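L-talarate/galactarate dehydratase (Salmonella typhimurium, PDB 2PP0) catalyses the magnesium-dependent dehydration of L-talarate and galactarate to 5-keto-4-deoxy-D-glucarate and, in competition with it, epimerises L-talarate to galactarate. Local coordinates at residues V198-C203 / I207-A212; W231-A236 / H263-A268; E278-F283 / E287-G292; V298-P303 / L312-L317. All blocks are in the same frame, centred on the assembly; numbering follows the deposited sequence.

Contact 1. Residues V198-C203 / I207-A212; sequences VGQPNC and IRRLTA
Ile207 carries CG2 anti to its backbone N and CG1 beside that N (chi1 -71°), and this rotation sets Ile207 CG1 3.5 Å from the carbonyl O of Cys203. The same oxygen takes the hydrogen bond that joins the segments: Ile207 N lies 3.3 Å from Cys203 O, with an N-H...O angle of 158° and the donor tilted 27° out of the carbonyl plane. The spacing of four residues makes this an alpha-helical bond in the opening turn of helix 203-217. A turn further on, Arg208 O accepts twice from the same face of its plane, from Ala212 N and, at 2.6 Å, from Thr211 OG1. Asn202 is the N-cap, its OD1 accepting from Glu205 N. Arg209 bends back toward the loop, near Gln200, while its NH2 is held by Thr174 O. Separately, Gln200 N donates to Asp206 OD2, which ties the loop to the helix. Following strand 194-197, the loop and helix start form a beta-alpha connection of the enolase-superfamily barrel, and the Gln200 side chain lies about 5 Å from that of substrate-binding Ala47. Arg209 packs on helix 176-188, Cys203 and Ile207 meet helix 233-243, and Leu210 reaches strand 223-226.

Contact 2. Residues W231-A236 / H263-A268; sequences WDRETA and HAQLAA
Gln265 is the first residue of 263-268 to meet the other segment, after His263, which starts away from that segment and whose NE2 is hydrogen-bonded to Asp256 O. The Gln265 chain is extended, and its OE1 comes to 4.3 Å from Arg233 CD. This is a loose approach to the aliphatic part of the arginine; the guanidinium end is engaged through Arg233 NH2 in a salt bridge with Asp259. Leu266 follows and supplies the close packing. Its CG stands beside the backbone N and anti to the carbonyl carbon (chi1 -74°), which carries CG toward Ala236, where both methyls touch it: Leu266 CD1 is 3.6 Å from Ala236 CB, and Leu266 CD2 is 4.0 Å from the same CB. Both rest against the Ala236 methyl from one side, CD2 also bearing on its carbonyl carbon, at the place where the backbones are nearest, Ala236 CA lying 7.7 Å from Leu266 CA. At the start of the same helix as Ala236, Asp232 is the N-cap. Its OD1 accepts from Thr235 N at 2.8 Å, nearly along the C-O axis, and from Thr235 OG1, which comes from 37° above the carboxylate plane. The contact joins two successive outer helices of the barrel, 233-243 and 260-269. Leu266 also packs on Pro254 and Leu255 in the intervening loop and on Ile237, while His263 and Ala267 lean on strand 274-276.

Contact 3. Residues E278-F283 / E287-G292; sequences EMLTSF and EQLILG
Backbone hydrogen bonding, a ring-to-carboxylate contact and a leucine pair make up this join. Glu287 N donates to Phe283 O at 2.8 Å with an N-H...O angle of 154°, the helical bond of the first turn of 283-291. On the same pair of residues the side chains meet. Both have CG anti to the backbone N (164° for Phe283), and the glutamate stays extended beyond CG; its CB lies over one face of the ring and its carboxylate comes close to the far ring carbons. Glu287 CD is 3.7 Å from Phe283 CE2, with the carboxylate and ring planes 59° apart. Lys313 makes a cation-pi contact with the other face of the ring. The apolar part is Leu280 against Leu289, tip to tip: Leu280 CD1 is 4.0 Å from Leu289 CD2 and equally far from Leu289 CD1. Ser282 is the helix N-cap. The arrangement is a beta-alpha unit of the enolase-superfamily barrel, a loop leaving the C-terminal end of strand 274-276 and turning into the next outer helix; the loop holds Glu278, a magnesium ligand that also salt-bridges Arg304.

Contact 4. Residues V298-P303 / L312-L317; sequences VQPDAP and LKIMDL
A small, buried apolar contact packs the end of strand 297-298 of the barrel and the loop that follows it against the outer helix 308-320, and no hydrogen bond crosses it. Its evidence lies in one methyl group. Ile314 CG2 is 4.0 Å from Pro300 CB and 4.1 Å from Pro300 CG, and Val298 CG1 reaches the same methyl at 4.3 Å. The isoleucine holds CG2 anti to its backbone N (CG1 at chi1 -68°, beside that N), a rotation that turns CG2 to the loop and leaves CG1 for the Phe283 ring. The proline and isoleucine side chains run antiparallel alongside one another, and their CA atoms, 7.6 Å apart, mark the closest backbone approach. From Val298 to Asp301 the side chains alternate: Val298 and Pro300 face the helix, whereas Gln299 and Asp301 point the other way. This puts the polar residues on the catalytic side, where Gln299 NE2 bonds to the magnesium ligand Glu252 and Asp301 OD2 accepts from Tyr80 OH and is hydrogen-bonded to His328 ND1, in keeping with its role in raising the basicity of that active-site histidine. Asp301 is also the N-cap of helix 302-305. Around the contact, helix 283-291 adds Phe283 and His286 against Ile314, Phe311 of helix 308-320 touches Pro300, and backbone bonds tie Val298 and Pro300 to the region of strand 324-325.

From the N terminus the four contacts occur in series, each closed before the next begins, and none nest or cross. Contact 1 closes a short turn of three intervening residues after strand 194-197; contact 2 spans 26 residues, bringing two successive outer helices together across strand 251-252. Contact 3 again closes a three-residue turn, after strand 274-276, and contact 4 a loop of eight after strand 297-298. Contacts 1 and 2 touch through Val198, Gly199 and Trp231, and contacts 2 and 3 where Ala264 meets Gly292. Contacts 3 and 4, with centres about 9 Å apart, share the packing of helix 283-291 on 308-320. Together they follow the barrel wall from strand to strand.

Contact 1. Residues V198-C203 / I207-A212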
loop_
_atom_site.group_PDB
_atom_site.type_symbol
_atom_site.label_atom_id
_atom_site.label_comp_id
_atom_site.label_asym_id
_atom_site.label_seq_id
_atom_site.Cartn_x
_atom_site.Cartn_y
_atom_site.Cartn_z
ATOM N N VAL B 198 8.063 23.669 24.173
ATOM C CA VAL B 198 9.083 23.816 25.211
ATOM C C VAL B 198 10.433 23.888 24.503
ATOM O O VAL B 198 10.481 24.029 23.281
ATOM C CB VAL B 198 9.087 22.624 26.207
ATOM C CG1 VAL B 198 7.779 22.588 26.990
ATOM C CG2 VAL B 198 9.305 21.315 25.468
ATOM N N GLY B 199 11.526 23.807 25.257
ATOM C CA GLY B 199 12.841 23.853 24.639
ATOM C C GLY B 199 13.540 25.207 24.595
ATOM O O GLY B 199 14.576 25.347 23.941
ATOM N N GLN B 200 12.987 26.205 25.277
ATOM C CA GLN B 200 13.605 27.531 25.296
ATOM C C GLN B 200 14.846 27.480 26.190
ATOM O O GLN B 200 15.001 26.569 27.004
ATOM C CB GLN B 200 12.625 28.580 25.835
ATOM C CG GLN B 200 12.494 28.617 27.355
ATOM C CD GLN B 200 11.461 29.634 27.830
ATOM O OE1 GLN B 200 10.301 29.294 28.090
ATOM N NE2 GLN B 200 11.873 30.893 27.928
ATOM N N PRO B 201 15.750 28.459 26.045
ATOM C CA PRO B 201 16.966 28.485 26.863
ATOM C C PRO B 201 16.667 28.316 28.351
ATOM O O PRO B 201 17.347 27.569 29.056
ATOM C CB PRO B 201 17.558 29.855 26.541
ATOM C CG PRO B 201 17.196 30.024 25.095
ATOM C CD PRO B 201 15.747 29.566 25.071
ATOM N N ASN B 202 15.637 29.012 28.818
ATOM C CA ASN B 202 15.241 28.959 30.219
ATOM C C ASN B 202 14.431 27.690 30.504
ATOM O O ASN B 202 13.210 27.677 30.330
ATOM C CB ASN B 202 14.399 30.194 30.555
ATOM C CG ASN B 202 14.210 30.387 32.043
ATOM O OD1 ASN B 202 14.305 29.439 32.826
ATOM N ND2 ASN B 202 13.924 31.624 32.444
ATOM N N CYS B 203 15.103 26.630 30.943
ATOM C CA CYS B 203 14.423 25.372 31.239
ATOM C C CYS B 203 13.447 25.525 32.396
ATOM O O CYS B 203 12.460 24.789 32.493
ATOM C CB CYS B 203 15.437 24.274 31.576
ATOM S SG CYS B 203 16.374 23.663 30.157
ATOM N N ILE B 207 9.219 24.440 32.572
ATOM C CA ILE B 207 8.634 23.587 33.597
ATOM C C ILE B 207 7.487 24.361 34.238
ATOM O O ILE B 207 6.429 23.800 34.528
ATOM C CB ILE B 207 9.670 23.221 34.687
ATOM C CG1 ILE B 207 10.708 22.253 34.114
ATOM C CG2 ILE B 207 8.968 22.616 35.903
ATOM C CD1 ILE B 207 10.115 20.966 33.565
ATOM N N ARG B 208 7.708 25.655 34.443
ATOM C CA ARG B 208 6.709 26.532 35.041
ATOM C C ARG B 208 5.433 26.552 34.205
ATOM O O ARG B 208 4.335 26.343 34.723
ATOM C CB ARG B 208 7.273 27.948 35.164
ATOM C CG ARG B 208 6.255 28.983 35.609
ATOM C CD ARG B 208 6.896 30.340 35.821
ATOM N NE ARG B 208 5.897 31.342 36.177
ATOM C CZ ARG B 208 5.087 31.937 35.309
ATOM N NH1 ARG B 208 5.157 31.640 34.017
ATOM N NH2 ARG B 208 4.197 32.824 35.735
ATOM N N ARG B 209 5.581 26.808 32.910
ATOM C CA ARG B 209 4.436 26.847 32.014
ATOM C C ARG B 209 3.758 25.481 31.946
ATOM O O ARG B 209 2.531 25.390 32.005
ATOM C CB ARG B 209 4.880 27.297 30.619
ATOM C CG ARG B 209 5.318 28.752 30.570
ATOM C CD ARG B 209 6.307 29.025 29.445
ATOM N NE ARG B 209 5.723 28.934 28.107
ATOM C CZ ARG B 209 4.804 29.767 27.627
ATOM N NH1 ARG B 209 4.347 30.764 28.374
ATOM N NH2 ARG B 209 4.357 29.617 26.389
ATOM N N LEU B 210 4.557 24.419 31.839
ATOM C CA LEU B 210 4.016 23.065 31.756
ATOM C C LEU B 210 3.235 22.692 33.015
ATOM O O LEU B 210 2.185 22.051 32.935
ATOM C CB LEU B 210 5.143 22.048 31.517
ATOM C CG LEU B 210 4.751 20.579 31.297
ATOM C CD1 LEU B 210 3.781 20.462 30.128
ATOM C CD2 LEU B 210 5.997 19.755 31.022
ATOM N N THR B 211 3.740 23.091 34.179
ATOM C CA THR B 211 3.059 22.782 35.434
ATOM C C THR B 211 1.729 23.530 35.523
ATOM O O THR B 211 0.731 22.991 36.009
ATOM C CB THR B 211 3.921 23.154 36.667
ATOM O OG1 THR B 211 4.170 24.567 36.676
ATOM C CG2 THR B 211 5.246 22.409 36.633
ATOM N N ALA B 212 1.723 24.772 35.048
ATOM C CA ALA B 212 0.518 25.591 35.069
ATOM C C ALA B 212 -0.544 25.016 34.134
ATOM O O ALA B 212 -1.738 25.062 34.440
ATOM C CB ALA B 212 0.852 27.022 34.667
#

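Contact 2. Residues W231-A236 / H263-A268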
loop_
_atom_site.group_PDB
_atom_site.type_symbol
_atom_site.label_atom_id
_atom_site.label_comp_id
_atom_site.label_asym_id
_atom_site.label_seq_id
_atom_site.Cartn_x
_atom_site.Cartn_y
_atom_site.Cartn_z
ATOM N N TRP B 231 17.088 20.839 22.514
ATOM C CA TRP B 231 17.857 20.399 23.677
ATOM C C TRP B 231 19.025 19.556 23.201
ATOM O O TRP B 231 18.979 18.984 22.109
ATOM C CB TRP B 231 17.036 19.523 24.626
ATOM C CG TRP B 231 15.937 20.211 25.351
ATOM C CD1 TRP B 231 15.953 21.473 25.869
ATOM C CD2 TRP B 231 14.675 19.643 25.708
ATOM N NE1 TRP B 231 14.775 21.728 26.529
ATOM C CE2 TRP B 231 13.971 20.620 26.447
ATOM C CE3 TRP B 231 14.069 18.399 25.476
ATOM C CZ2 TRP B 231 12.688 20.392 26.961
ATOM C CZ3 TRP B 231 12.792 18.172 25.987
ATOM C CH2 TRP B 231 12.117 19.166 26.722
ATOM N N ASP B 232 20.080 19.492 24.010
ATOM C CA ASP B 232 21.206 18.633 23.669
ATOM C C ASP B 232 20.884 17.366 24.455
ATOM O O ASP B 232 19.980 17.378 25.290
ATOM C CB ASP B 232 22.561 19.243 24.090
ATOM C CG ASP B 232 22.656 19.546 25.578
ATOM O OD1 ASP B 232 21.770 19.135 26.350
ATOM O OD2 ASP B 232 23.646 20.203 25.978
ATOM N N ARG B 233 21.594 16.277 24.196
ATOM C CA ARG B 233 21.312 15.025 24.882
ATOM C C ARG B 233 21.277 15.114 26.409
ATOM O O ARG B 233 20.453 14.460 27.049
ATOM C CB ARG B 233 22.318 13.960 24.452
ATOM C CG ARG B 233 22.263 13.631 22.974
ATOM C CD ARG B 233 23.224 12.506 22.656
ATOM N NE ARG B 233 23.125 12.066 21.268
ATOM C CZ ARG B 233 23.895 11.124 20.741
ATOM N NH1 ARG B 233 24.816 10.529 21.491
ATOM N NH2 ARG B 233 23.751 10.773 19.470
ATOM N N GLU B 234 22.164 15.919 26.990
ATOM C CA GLU B 234 22.225 16.074 28.446
ATOM C C GLU B 234 20.938 16.680 28.999
ATOM O O GLU B 234 20.369 16.189 29.979
ATOM C CB GLU B 234 23.399 16.977 28.851
ATOM C CG GLU B 234 24.793 16.390 28.658
ATOM C CD GLU B 234 25.162 16.180 27.200
ATOM O OE1 GLU B 234 24.818 17.049 26.371
ATOM O OE2 GLU B 234 25.811 15.153 26.885
ATOM N N THR B 235 20.491 17.759 28.368
ATOM C CA THR B 235 19.287 18.446 28.801
ATOM C C THR B 235 18.042 17.606 28.537
ATOM O O THR B 235 17.143 17.543 29.373
ATOM C CB THR B 235 19.154 19.801 28.087
ATOM O OG1 THR B 235 20.350 20.563 28.301
ATOM C CG2 THR B 235 17.967 20.579 28.629
ATOM N N ALA B 236 18.009 16.946 27.384
ATOM C CA ALA B 236 16.870 16.111 27.008
ATOM C C ALA B 236 16.540 15.051 28.059
ATOM O O ALA B 236 15.382 14.887 28.438
ATOM C CB ALA B 236 17.138 15.444 25.662
ATOM N N HIS B 263 17.786 9.966 20.053
ATOM C CA HIS B 263 16.357 9.770 20.266
ATOM C C HIS B 263 16.127 8.361 20.805
ATOM O O HIS B 263 15.433 8.178 21.802
ATOM C CB HIS B 263 15.590 9.939 18.951
ATOM C CG HIS B 263 15.338 11.366 18.571
ATOM N ND1 HIS B 263 14.255 12.081 19.041
ATOM C CD2 HIS B 263 16.025 12.209 17.764
ATOM C CE1 HIS B 263 14.288 13.304 18.538
ATOM N NE2 HIS B 263 15.352 13.407 17.760
ATOM N N ALA B 264 16.720 7.373 20.138
ATOM C CA ALA B 264 16.577 5.973 20.537
ATOM C C ALA B 264 16.949 5.786 22.000
ATOM O O ALA B 264 16.293 5.042 22.727
ATOM C CB ALA B 264 17.455 5.087 19.659
ATOM N N GLN B 265 18.008 6.473 22.422
ATOM C CA GLN B 265 18.491 6.401 23.795
ATOM C C GLN B 265 17.467 6.970 24.773
ATOM O O GLN B 265 17.258 6.416 25.854
ATOM C CB GLN B 265 19.824 7.155 23.910
ATOM C CG GLN B 265 20.330 7.351 25.325
ATOM C CD GLN B 265 21.721 7.960 25.353
ATOM O OE1 GLN B 265 22.004 8.928 24.640
ATOM N NE2 GLN B 265 22.597 7.399 26.182
ATOM N N LEU B 266 16.831 8.074 24.393
ATOM C CA LEU B 266 15.818 8.702 25.242
ATOM C C LEU B 266 14.559 7.834 25.309
ATOM O O LEU B 266 13.941 7.695 26.368
ATOM C CB LEU B 266 15.449 10.085 24.697
ATOM C CG LEU B 266 16.462 11.220 24.880
ATOM C CD1 LEU B 266 16.049 12.427 24.058
ATOM C CD2 LEU B 266 16.554 11.577 26.354
ATOM N N ALA B 267 14.190 7.255 24.171
ATOM C CA ALA B 267 13.006 6.408 24.082
ATOM C C ALA B 267 13.154 5.151 24.932
ATOM O O ALA B 267 12.195 4.699 25.563
ATOM C CB ALA B 267 12.751 6.033 22.631
ATOM N N ALA B 268 14.357 4.589 24.956
ATOM C CA ALA B 268 14.605 3.388 25.739
ATOM C C ALA B 268 14.720 3.709 27.226
ATOM O O ALA B 268 14.323 2.906 28.070
ATOM C CB ALA B 268 15.875 2.693 25.254
#

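Contact 3. Residues E278-F283 / E287-G292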
loop_
_atom_site.group_PDB
_atom_site.type_symbol
_atom_site.label_atom_id
_atom_site.label_comp_id
_atom_site.label_asym_id
_atom_site.label_seq_id
_atom_site.Cartn_x
_atom_site.Cartn_y
_atom_site.Cartn_z
ATOM N N GLU B 278 8.759 15.242 11.937
ATOM C CA GLU B 278 8.182 16.305 11.119
ATOM C C GLU B 278 9.127 16.948 10.098
ATOM O O GLU B 278 8.697 17.328 9.001
ATOM C CB GLU B 278 7.579 17.409 12.008
ATOM C CG GLU B 278 8.567 18.481 12.447
ATOM C CD GLU B 278 7.909 19.841 12.612
ATOM O OE1 GLU B 278 7.638 20.245 13.759
ATOM O OE2 GLU B 278 7.653 20.504 11.583
ATOM N N MET B 279 10.407 17.060 10.446
ATOM C CA MET B 279 11.382 17.697 9.561
ATOM C C MET B 279 11.955 16.804 8.452
ATOM O O MET B 279 12.569 17.303 7.508
ATOM C CB MET B 279 12.531 18.282 10.396
ATOM C CG MET B 279 12.095 19.254 11.506
ATOM S SD MET B 279 11.038 20.647 10.988
ATOM C CE MET B 279 12.222 21.645 10.095
ATOM N N LEU B 280 11.751 15.493 8.550
ATOM C CA LEU B 280 12.278 14.578 7.536
ATOM C C LEU B 280 11.594 14.805 6.196
ATOM O O LEU B 280 10.413 15.146 6.147
ATOM C CB LEU B 280 12.111 13.129 7.994
ATOM C CG LEU B 280 12.744 12.876 9.365
ATOM C CD1 LEU B 280 12.614 11.406 9.711
ATOM C CD2 LEU B 280 14.214 13.308 9.357
ATOM N N THR B 281 12.338 14.598 5.113
ATOM C CA THR B 281 11.818 14.853 3.775
ATOM C C THR B 281 11.882 13.709 2.777
ATOM O O THR B 281 12.145 13.931 1.594
ATOM C CB THR B 281 12.532 16.075 3.147
ATOM O OG1 THR B 281 13.914 15.763 2.917
ATOM C CG2 THR B 281 12.452 17.262 4.083
ATOM N N SER B 282 11.634 12.488 3.238
ATOM C CA SER B 282 11.625 11.338 2.337
ATOM C C SER B 282 11.363 10.068 3.113
ATOM O O SER B 282 11.530 10.029 4.328
ATOM C CB SER B 282 12.966 11.187 1.613
ATOM O OG SER B 282 13.950 10.647 2.485
ATOM N N PHE B 283 10.949 9.029 2.400
ATOM C CA PHE B 283 10.714 7.739 3.021
ATOM C C PHE B 283 12.046 7.265 3.601
ATOM O O PHE B 283 12.126 6.863 4.757
ATOM C CB PHE B 283 10.243 6.731 1.979
ATOM C CG PHE B 283 10.334 5.306 2.441
ATOM C CD1 PHE B 283 9.323 4.744 3.207
ATOM C CD2 PHE B 283 11.462 4.540 2.148
ATOM C CE1 PHE B 283 9.426 3.435 3.681
ATOM C CE2 PHE B 283 11.579 3.231 2.615
ATOM C CZ PHE B 283 10.559 2.675 3.384
ATOM N N GLU B 287 12.887 5.949 7.273
ATOM C CA GLU B 287 13.296 4.558 7.411
ATOM C C GLU B 287 14.511 4.419 8.325
ATOM O O GLU B 287 14.561 3.524 9.165
ATOM C CB GLU B 287 13.609 3.962 6.037
ATOM C CG GLU B 287 14.085 2.525 6.084
ATOM C CD GLU B 287 14.360 1.976 4.707
ATOM O OE1 GLU B 287 15.026 2.669 3.915
ATOM O OE2 GLU B 287 13.915 0.849 4.413
ATOM N N GLN B 288 15.492 5.301 8.158
ATOM C CA GLN B 288 16.678 5.245 9.000
ATOM C C GLN B 288 16.307 5.472 10.464
ATOM O O GLN B 288 16.865 4.826 11.351
ATOM C CB GLN B 288 17.713 6.282 8.549
ATOM C CG GLN B 288 18.384 5.934 7.227
ATOM C CD GLN B 288 19.057 4.564 7.254
ATOM O OE1 GLN B 288 20.028 4.348 7.985
ATOM N NE2 GLN B 288 18.536 3.629 6.460
ATOM N N LEU B 289 15.368 6.378 10.728
ATOM C CA LEU B 289 14.979 6.620 12.111
ATOM C C LEU B 289 14.211 5.431 12.682
ATOM O O LEU B 289 14.422 5.041 13.834
ATOM C CB LEU B 289 14.141 7.898 12.240
ATOM C CG LEU B 289 14.945 9.136 12.676
ATOM C CD1 LEU B 289 15.751 9.683 11.508
ATOM C CD2 LEU B 289 13.996 10.186 13.214
ATOM N N ILE B 290 13.325 4.852 11.875
ATOM C CA ILE B 290 12.543 3.704 12.327
ATOM C C ILE B 290 13.424 2.470 12.557
ATOM O O ILE B 290 13.283 1.786 13.570
ATOM C CB ILE B 290 11.405 3.381 11.321
ATOM C CG1 ILE B 290 10.360 4.506 11.357
ATOM C CG2 ILE B 290 10.754 2.049 11.678
ATOM C CD1 ILE B 290 9.323 4.452 10.235
ATOM N N LEU B 291 14.343 2.188 11.638
ATOM C CA LEU B 291 15.231 1.041 11.812
ATOM C C LEU B 291 16.149 1.251 13.018
ATOM O O LEU B 291 16.661 0.290 13.594
ATOM C CB LEU B 291 16.072 0.813 10.555
ATOM C CG LEU B 291 15.306 0.384 9.304
ATOM C CD1 LEU B 291 16.279 0.183 8.154
ATOM C CD2 LEU B 291 14.533 -0.908 9.589
ATOM N N GLY B 292 16.344 2.511 13.400
ATOM C CA GLY B 292 17.189 2.822 14.539
ATOM C C GLY B 292 16.419 2.925 15.843
ATOM O O GLY B 292 16.986 3.285 16.877
#

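Contact 4. Residues V298-P303 / L312-L317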
loop_
_atom_site.group_PDB
_atom_site.type_symbol
_atom_site.label_atom_id
_atom_site.label_comp_id
_atom_site.label_asym_id
_atom_site.label_seq_id
_atom_site.Cartn_x
_atom_site.Cartn_y
_atom_site.Cartn_z
ATOM N N VAL B 298 5.758 8.056 15.269
ATOM C CA VAL B 298 6.394 8.487 14.031
ATOM C C VAL B 298 5.547 9.636 13.494
ATOM O O VAL B 298 4.331 9.492 13.322
ATOM C CB VAL B 298 6.452 7.336 13.005
ATOM C CG1 VAL B 298 7.042 7.824 11.693
ATOM C CG2 VAL B 298 7.292 6.192 13.568
ATOM N N GLN B 299 6.185 10.774 13.230
ATOM C CA GLN B 299 5.467 11.950 12.759
ATOM C C GLN B 299 5.831 12.425 11.359
ATOM O O GLN B 299 6.541 13.426 11.187
ATOM C CB GLN B 299 5.666 13.085 13.756
ATOM C CG GLN B 299 5.235 12.698 15.157
ATOM C CD GLN B 299 5.523 13.773 16.171
ATOM O OE1 GLN B 299 6.686 14.087 16.445
ATOM N NE2 GLN B 299 4.469 14.351 16.736
ATOM N N PRO B 300 5.341 11.718 10.333
ATOM C CA PRO B 300 5.654 12.128 8.970
ATOM C C PRO B 300 4.747 13.276 8.527
ATOM O O PRO B 300 3.716 13.553 9.147
ATOM C CB PRO B 300 5.457 10.845 8.173
ATOM C CG PRO B 300 4.317 10.179 8.896
ATOM C CD PRO B 300 4.576 10.454 10.359
ATOM N N ASP B 301 5.160 13.947 7.459
ATOM C CA ASP B 301 4.449 15.092 6.905
ATOM C C ASP B 301 4.341 14.778 5.415
ATOM O O ASP B 301 5.345 14.780 4.712
ATOM C CB ASP B 301 5.305 16.344 7.154
ATOM C CG ASP B 301 4.667 17.618 6.642
ATOM O OD1 ASP B 301 4.302 17.666 5.453
ATOM O OD2 ASP B 301 4.552 18.582 7.434
ATOM N N ALA B 302 3.135 14.486 4.933
ATOM C CA ALA B 302 2.971 14.136 3.524
ATOM C C ALA B 302 3.561 15.182 2.583
ATOM O O ALA B 302 4.287 14.844 1.651
ATOM C CB ALA B 302 1.487 13.893 3.198
ATOM N N PRO B 303 3.234 16.467 2.790
ATOM C CA PRO B 303 3.812 17.468 1.886
ATOM C C PRO B 303 5.348 17.387 1.869
ATOM O O PRO B 303 5.965 17.371 0.808
ATOM C CB PRO B 303 3.302 18.787 2.469
ATOM C CG PRO B 303 1.927 18.398 2.983
ATOM C CD PRO B 303 2.217 17.071 3.674
ATOM N N LEU B 312 2.453 6.712 2.597
ATOM C CA LEU B 312 1.858 5.393 2.795
ATOM C C LEU B 312 2.930 4.349 3.117
ATOM O O LEU B 312 2.741 3.517 4.002
ATOM C CB LEU B 312 1.064 4.961 1.555
ATOM C CG LEU B 312 -0.198 5.775 1.235
ATOM C CD1 LEU B 312 -0.820 5.293 -0.061
ATOM C CD2 LEU B 312 -1.192 5.652 2.373
ATOM N N LYS B 313 4.054 4.389 2.406
ATOM C CA LYS B 313 5.121 3.425 2.668
ATOM C C LYS B 313 5.700 3.660 4.055
ATOM O O LYS B 313 6.115 2.722 4.734
ATOM C CB LYS B 313 6.229 3.537 1.622
ATOM C CG LYS B 313 5.799 3.142 0.219
ATOM C CD LYS B 313 7.015 2.831 -0.657
ATOM C CE LYS B 313 8.013 3.986 -0.697
ATOM N NZ LYS B 313 9.276 3.614 -1.419
ATOM N N ILE B 314 5.730 4.919 4.473
ATOM C CA ILE B 314 6.245 5.257 5.791
ATOM C C ILE B 314 5.312 4.668 6.848
ATOM O O ILE B 314 5.760 4.048 7.816
ATOM C CB ILE B 314 6.351 6.791 5.965
ATOM C CG1 ILE B 314 7.443 7.332 5.038
ATOM C CG2 ILE B 314 6.660 7.140 7.424
ATOM C CD1 ILE B 314 7.445 8.839 4.909
ATOM N N MET B 315 4.009 4.851 6.649
ATOM C CA MET B 315 3.002 4.323 7.568
ATOM C C MET B 315 3.112 2.819 7.720
ATOM O O MET B 315 3.031 2.292 8.828
ATOM C CB MET B 315 1.588 4.622 7.071
ATOM C CG MET B 315 0.978 5.900 7.576
ATOM S SD MET B 315 -0.773 5.918 7.093
ATOM C CE MET B 315 -0.619 5.923 5.500
ATOM N N ASP B 316 3.256 2.128 6.597
ATOM C CA ASP B 316 3.368 0.675 6.619
ATOM C C ASP B 316 4.606 0.233 7.385
ATOM O O ASP B 316 4.578 -0.765 8.110
ATOM C CB ASP B 316 3.407 0.121 5.190
ATOM C CG ASP B 316 2.125 0.414 4.419
ATOM O OD1 ASP B 316 1.098 0.696 5.070
ATOM O OD2 ASP B 316 2.139 0.354 3.171
ATOM N N LEU B 317 5.697 0.974 7.229
ATOM C CA LEU B 317 6.934 0.634 7.929
ATOM C C LEU B 317 6.780 0.866 9.428
ATOM O O LEU B 317 7.147 0.013 10.240
ATOM C CB LEU B 317 8.103 1.469 7.390
ATOM C CG LEU B 317 9.467 1.190 8.034
ATOM C CD1 LEU B 317 9.836 -0.281 7.852
ATOM C CD2 LEU B 317 10.533 2.086 7.393
#